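Local structure of alanine racemase (Acinetobacter baumannii, 4QHR) at residues A267-G272 with D303-D308; N36-G41 with I339-L344. The protein is a dimeric alanine racemase-family protein of fold type III, with a TIM-barrel domain that carries pyridoxal phosphate and a beta-rich C-terminal domain. One frame throughout, in Å; residues are numbered along the deposited sequence.

Overall arrangement
Residues of both contacts touch the second subunit, yet the two differ in place and chemistry. Contact 1 is wholly buried; contact 2 is largely so, with Gly39 and Tyr341 partly exposed. Contact 1 pairs two antiparallel strands of the mixed sheet, its centre about 27 Å from the centre of the chain, and backbone hydrogen bonds and aliphatic side chains carry it. Contact 2, its centre about 5 Å from that of the chain, joins a loop of the barrel domain to the helix 340-345; no hydrogen bond crosses it, and aromatic rings, a leucine and one CH...O contact do the work beside the modified residue at position 34. The two share no helix or strand, and their centres stand about 22 Å apart.

Contact 1. Residues A267-G272 with D303-D308; sequences AIVSIG and DMIAID
Ala267 and Ile307 exchange two backbone hydrogen bonds and so open an antiparallel pairing of strands 264-269 and 305-308 in the mixed sheet of the C-terminal domain. Ala267 N lies 2.9 Å from Ile307 O. The return bond, Ile307 N to Ala267 O, measures 3.0 Å. Val269 and Ile305 repeat the scheme two residues on. There the bond from Val269 N to Ile305 O is the shorter, 2.8 Å. Its return, from Ile305 N to Val269 O, stretches to 3.2 Å. Between these hydrogen-bonded pairs stands the non-hydrogen-bonded pair Ile268 and Ala306, whose backbones bond outward to strands 234-246 and 292-297. Ile305 O also receives the CA-H of Ile268, at 3.3 Å from Ile268 CA. Beyond Val269 the chain folds into an inverse gamma turn centred on Ser270, and Ile271 N bonds weakly back to Val269 O. Ile271 O approaches Ile305 N without a hydrogen bond.

On one face the side chains of Ile307 and Val269 cross at about a right angle, with Ile307 CD1 3.6 Å from Val269 CG2. Ile305 holds CG1 between its backbone N and carbonyl carbon (chi1 69°), which sets CG1 against Val269 CB and leaves CD1 alongside Ile271 CG2. The other face carries Ile268, whose CD1 meets Ala306 CB while Ile268 CG2 lies 3.7 Å from Met304 SD; Arg132 of the second subunit packs on both Ile268 and Met304.

Polar groups at the turn end find partners elsewhere: Ser270 OG bonds Gln3 O, Asp303 OD1 forms a salt bridge with Arg350, Asp303 O accepts from Arg2, and Gly272 N bonds Asp275. Residues Ala267-Val269 and Ile305-Ile307 thus meet through satisfied peptide groups and hydrocarbon, while Arg350 probably balances the charge of Asp303.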
loop_
_atom_site.group_PDB
_atom_site.type_symbol
_atom_site.label_atom_id
_atom_site.label_comp_id
_atom_site.label_asym_id
_atom_site.label_seq_id
_atom_site.Cartn_x
_atom_site.Cartn_y
_atom_site.Cartn_z
ATOM N N ALA A 267 3.629 12.478 -20.701
ATOM C CA ALA A 267 3.385 11.043 -20.893
ATOM C C ALA A 267 2.524 10.517 -19.727
ATOM O O ALA A 267 2.660 10.969 -18.591
ATOM C CB ALA A 267 4.686 10.305 -20.954
ATOM N N ILE A 268 1.655 9.559 -20.041
ATOM C CA ILE A 268 0.919 8.861 -19.030
ATOM C C ILE A 268 1.620 7.526 -18.780
ATOM O O ILE A 268 2.017 6.797 -19.714
ATOM C CB ILE A 268 -0.558 8.679 -19.392
ATOM C CG1 ILE A 268 -1.195 10.018 -19.773
ATOM C CG2 ILE A 268 -1.308 8.019 -18.231
ATOM C CD1 ILE A 268 -1.087 11.110 -18.715
ATOM N N VAL A 269 1.772 7.206 -17.488
ATOM C CA VAL A 269 2.480 6.027 -17.066
ATOM C C VAL A 269 1.527 5.072 -16.348
ATOM O O VAL A 269 0.645 5.517 -15.608
ATOM C CB VAL A 269 3.604 6.418 -16.092
ATOM C CG1 VAL A 269 4.295 5.196 -15.551
ATOM C CG2 VAL A 269 4.620 7.313 -16.809
ATOM N N SER A 270 1.740 3.772 -16.524
ATOM C CA SER A 270 0.880 2.779 -15.977
ATOM C C SER A 270 1.251 2.419 -14.523
ATOM O O SER A 270 1.556 1.274 -14.225
ATOM C CB SER A 270 0.878 1.512 -16.832
ATOM O OG SER A 270 2.196 0.949 -16.973
ATOM N N ILE A 271 1.167 3.398 -13.652
ATOM C CA ILE A 271 1.231 3.130 -12.204
ATOM C C ILE A 271 0.398 4.149 -11.479
ATOM O O ILE A 271 0.258 5.280 -11.982
ATOM C CB ILE A 271 2.672 3.195 -11.728
ATOM C CG1 ILE A 271 2.860 2.254 -10.558
ATOM C CG2 ILE A 271 3.090 4.631 -11.317
ATOM C CD1 ILE A 271 2.888 0.803 -10.974
ATOM N N GLY A 272 -0.153 3.779 -10.309
ATOM C CA GLY A 272 -0.803 4.765 -9.448
ATOM C C GLY A 272 -0.899 4.238 -8.037
ATOM O O GLY A 272 -0.238 3.234 -7.700
ATOM N N ASP A 303 -4.643 4.347 -11.010
ATOM C CA ASP A 303 -3.994 3.527 -12.003
ATOM C C ASP A 303 -2.979 4.208 -12.903
ATOM O O ASP A 303 -2.263 3.533 -13.673
ATOM C CB ASP A 303 -5.050 2.937 -12.930
ATOM C CG ASP A 303 -6.140 2.227 -12.166
ATOM O OD1 ASP A 303 -5.919 1.525 -11.166
ATOM O OD2 ASP A 303 -7.273 2.385 -12.601
ATOM N N MET A 304 -2.860 5.508 -12.798
ATOM C CA MET A 304 -2.048 6.273 -13.741
ATOM C C MET A 304 -1.414 7.504 -13.101
ATOM O O MET A 304 -1.980 8.055 -12.149
ATOM C CB MET A 304 -2.924 6.771 -14.863
ATOM C CG MET A 304 -3.253 5.743 -15.896
ATOM S SD MET A 304 -4.445 6.374 -17.109
ATOM C CE MET A 304 -6.016 6.253 -16.259
ATOM N N ILE A 305 -0.247 7.878 -13.633
ATOM C CA ILE A 305 0.384 9.155 -13.329
ATOM C C ILE A 305 0.768 9.859 -14.626
ATOM O O ILE A 305 0.908 9.221 -15.706
ATOM C CB ILE A 305 1.638 9.034 -12.365
ATOM C CG1 ILE A 305 2.815 8.338 -13.056
ATOM C CG2 ILE A 305 1.269 8.363 -11.084
ATOM C CD1 ILE A 305 4.088 8.180 -12.240
ATOM N N ALA A 306 0.966 11.191 -14.513
ATOM C CA ALA A 306 1.446 11.987 -15.633
ATOM C C ALA A 306 2.848 12.544 -15.317
ATOM O O ALA A 306 3.118 12.940 -14.177
ATOM C CB ALA A 306 0.475 13.112 -15.928
ATOM N N ILE A 307 3.719 12.561 -16.329
ATOM C CA ILE A 307 5.069 13.056 -16.215
ATOM C C ILE A 307 5.349 14.047 -17.347
ATOM O O ILE A 307 4.796 13.925 -18.463
ATOM C CB ILE A 307 6.104 11.915 -16.205
ATOM C CG1 ILE A 307 6.066 11.146 -17.483
ATOM C CG2 ILE A 307 5.846 10.921 -15.035
ATOM C CD1 ILE A 307 6.976 9.950 -17.418
ATOM N N ASP A 308 6.173 15.040 -17.037
ATOM C CA ASP A 308 6.634 15.991 -18.027
ATOM C C ASP A 308 7.832 15.395 -18.735
ATOM O O ASP A 308 8.884 15.232 -18.128
ATOM C CB ASP A 308 7.002 17.302 -17.336
ATOM C CG ASP A 308 7.595 18.318 -18.278
ATOM O OD1 ASP A 308 7.594 18.095 -19.485
ATOM O OD2 ASP A 308 8.042 19.375 -17.757
#

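Contact 2. Residues N36-G41 with I339-L344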
loop_
_atom_site.group_PDB
_atom_site.type_symbol
_atom_site.label_atom_id
_atom_site.label_comp_id
_atom_site.label_asym_id
_atom_site.label_seq_id
_atom_site.Cartn_x
_atom_site.Cartn_y
_atom_site.Cartn_z
ATOM N N ASN A 36 6.869 -9.204 5.257
ATOM C CA ASN A 36 7.220 -9.826 3.969
ATOM C C ASN A 36 8.533 -9.286 3.425
ATOM O O ASN A 36 8.626 -8.841 2.266
ATOM C CB ASN A 36 6.112 -9.627 2.951
ATOM C CG ASN A 36 6.262 -10.518 1.741
ATOM O OD1 ASN A 36 6.860 -11.572 1.791
ATOM N ND2 ASN A 36 5.732 -10.066 0.634
ATOM N N ALA A 37 9.520 -9.334 4.296
ATOM C CA ALA A 37 10.874 -8.803 4.085
ATOM C C ALA A 37 10.816 -7.329 3.696
ATOM O O ALA A 37 11.331 -6.905 2.665
ATOM C CB ALA A 37 11.650 -9.639 3.064
ATOM N N TYR A 38 10.139 -6.546 4.540
ATOM C CA TYR A 38 9.942 -5.112 4.317
ATOM C C TYR A 38 9.372 -4.873 2.909
ATOM O O TYR A 38 9.809 -3.949 2.225
ATOM C CB TYR A 38 11.251 -4.312 4.492
ATOM C CG TYR A 38 11.755 -4.077 5.900
ATOM C CD1 TYR A 38 11.640 -5.031 6.884
ATOM C CD2 TYR A 38 12.379 -2.872 6.234
ATOM C CE1 TYR A 38 12.123 -4.808 8.154
ATOM C CE2 TYR A 38 12.880 -2.664 7.487
ATOM C CZ TYR A 38 12.739 -3.615 8.442
ATOM O OH TYR A 38 13.212 -3.354 9.704
ATOM N N GLY A 39 8.436 -5.736 2.485
ATOM C CA GLY A 39 7.778 -5.678 1.185
ATOM C C GLY A 39 8.530 -6.230 -0.018
ATOM O O GLY A 39 8.029 -6.167 -1.129
ATOM N N HIS A 40 9.750 -6.756 0.209
ATOM C CA HIS A 40 10.608 -7.257 -0.862
ATOM C C HIS A 40 10.329 -8.700 -1.175
ATOM O O HIS A 40 10.784 -9.206 -2.212
ATOM C CB HIS A 40 12.068 -7.082 -0.487
ATOM C CG HIS A 40 12.493 -5.653 -0.450
ATOM N ND1 HIS A 40 12.185 -4.799 0.588
ATOM C CD2 HIS A 40 13.239 -4.938 -1.311
ATOM C CE1 HIS A 40 12.696 -3.597 0.346
ATOM N NE2 HIS A 40 13.362 -3.666 -0.791
ATOM N N GLY A 41 9.518 -9.349 -0.353
ATOM C CA GLY A 41 9.119 -10.769 -0.624
ATOM C C GLY A 41 10.027 -11.770 0.061
ATOM O O GLY A 41 11.220 -11.887 -0.286
ATOM N N ILE A 339 8.951 8.142 4.985
ATOM C CA ILE A 339 10.254 7.479 4.988
ATOM C C ILE A 339 10.209 6.261 4.084
ATOM O O ILE A 339 9.124 5.710 3.793
ATOM C CB ILE A 339 10.705 7.077 6.433
ATOM C CG1 ILE A 339 9.694 6.136 7.104
ATOM C CG2 ILE A 339 10.850 8.346 7.262
ATOM C CD1 ILE A 339 10.079 5.692 8.517
ATOM N N GLY A 340 11.379 5.854 3.645
ATOM C CA GLY A 340 11.488 4.773 2.684
ATOM C C GLY A 340 10.867 3.480 3.089
ATOM O O GLY A 340 10.246 2.779 2.264
ATOM N N TYR A 341 11.012 3.172 4.371
ATOM C CA TYR A 341 10.425 2.006 4.973
ATOM C C TYR A 341 8.957 1.889 4.579
ATOM O O TYR A 341 8.472 0.779 4.291
ATOM C CB TYR A 341 10.401 2.122 6.500
ATOM C CG TYR A 341 11.684 2.139 7.335
ATOM C CD1 TYR A 341 12.506 3.240 7.362
ATOM C CD2 TYR A 341 12.011 1.050 8.180
ATOM C CE1 TYR A 341 13.622 3.284 8.126
ATOM C CE2 TYR A 341 13.169 1.103 8.978
ATOM C CZ TYR A 341 13.952 2.228 8.944
ATOM O OH TYR A 341 15.108 2.366 9.734
ATOM N N GLU A 342 8.230 2.993 4.635
ATOM C CA GLU A 342 6.780 2.939 4.371
ATOM C C GLU A 342 6.460 2.664 2.911
ATOM O O GLU A 342 5.524 1.959 2.640
ATOM C CB GLU A 342 6.057 4.205 4.856
ATOM C CG GLU A 342 4.558 4.153 4.597
ATOM C CD GLU A 342 3.772 5.284 5.139
ATOM O OE1 GLU A 342 4.348 6.427 5.270
ATOM O OE2 GLU A 342 2.574 5.043 5.417
ATOM N N LEU A 343 7.241 3.211 1.979
ATOM C CA LEU A 343 6.995 3.025 0.541
ATOM C C LEU A 343 7.209 1.558 0.170
ATOM O O LEU A 343 6.447 0.947 -0.618
ATOM C CB LEU A 343 7.857 3.927 -0.313
ATOM C CG LEU A 343 7.368 5.346 -0.598
ATOM C CD1 LEU A 343 7.156 6.007 0.703
ATOM C CD2 LEU A 343 8.327 6.131 -1.464
ATOM N N LEU A 344 8.207 0.982 0.811
ATOM C CA LEU A 344 8.620 -0.356 0.505
ATOM C C LEU A 344 7.564 -1.361 0.990
ATOM O O LEU A 344 7.390 -2.404 0.348
ATOM C CB LEU A 344 10.039 -0.645 1.077
ATOM C CG LEU A 344 11.200 0.166 0.485
ATOM C CD1 LEU A 344 12.457 0.031 1.340
ATOM C CD2 LEU A 344 11.454 -0.266 -0.970
#
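Leu344, on the helix 340-345, faces the type I' turn Ala37 to His40, in the loop that follows strand 28-32 of the TIM-barrel domain. Leu344 CB lies 3.5 Å from Tyr38 O. Leu344 CG, anti to the carbonyl carbon (chi1 -65°), heads for the imidazole of His40 and comes within 4.1 Å of His40 CE1. At the tip the branches divide: Leu344 CD1 meets His40 CE1 at the ring edge, near its plane, at 3.8 Å, and Leu344 CD2 reaches both CE1 and NE2.

The imidazole is tied to its own turn, His40 ND1 giving a hydrogen bond of 3.1 Å to Ala37 O and a weak one to Tyr38 O. Tyr215 stacks on the rings of both His40 and Tyr38.

Tyr38 and Tyr341 run side by side in the same direction, Tyr38 CE2 3.9 Å from Tyr341 CD2. Both hydroxyls hydrogen-bond phosphate oxygens of the modified residue LLP at position 34, so turn and helix meet at the cofactor, and Met302 and Tyr273 of the second subunit pack on Tyr38 and Tyr341 respectively. Between the backbones, the CA-H of Gly39 points almost straight at Leu344 O, 3.4 Å from Gly39 CA, with 170° at the hydrogen.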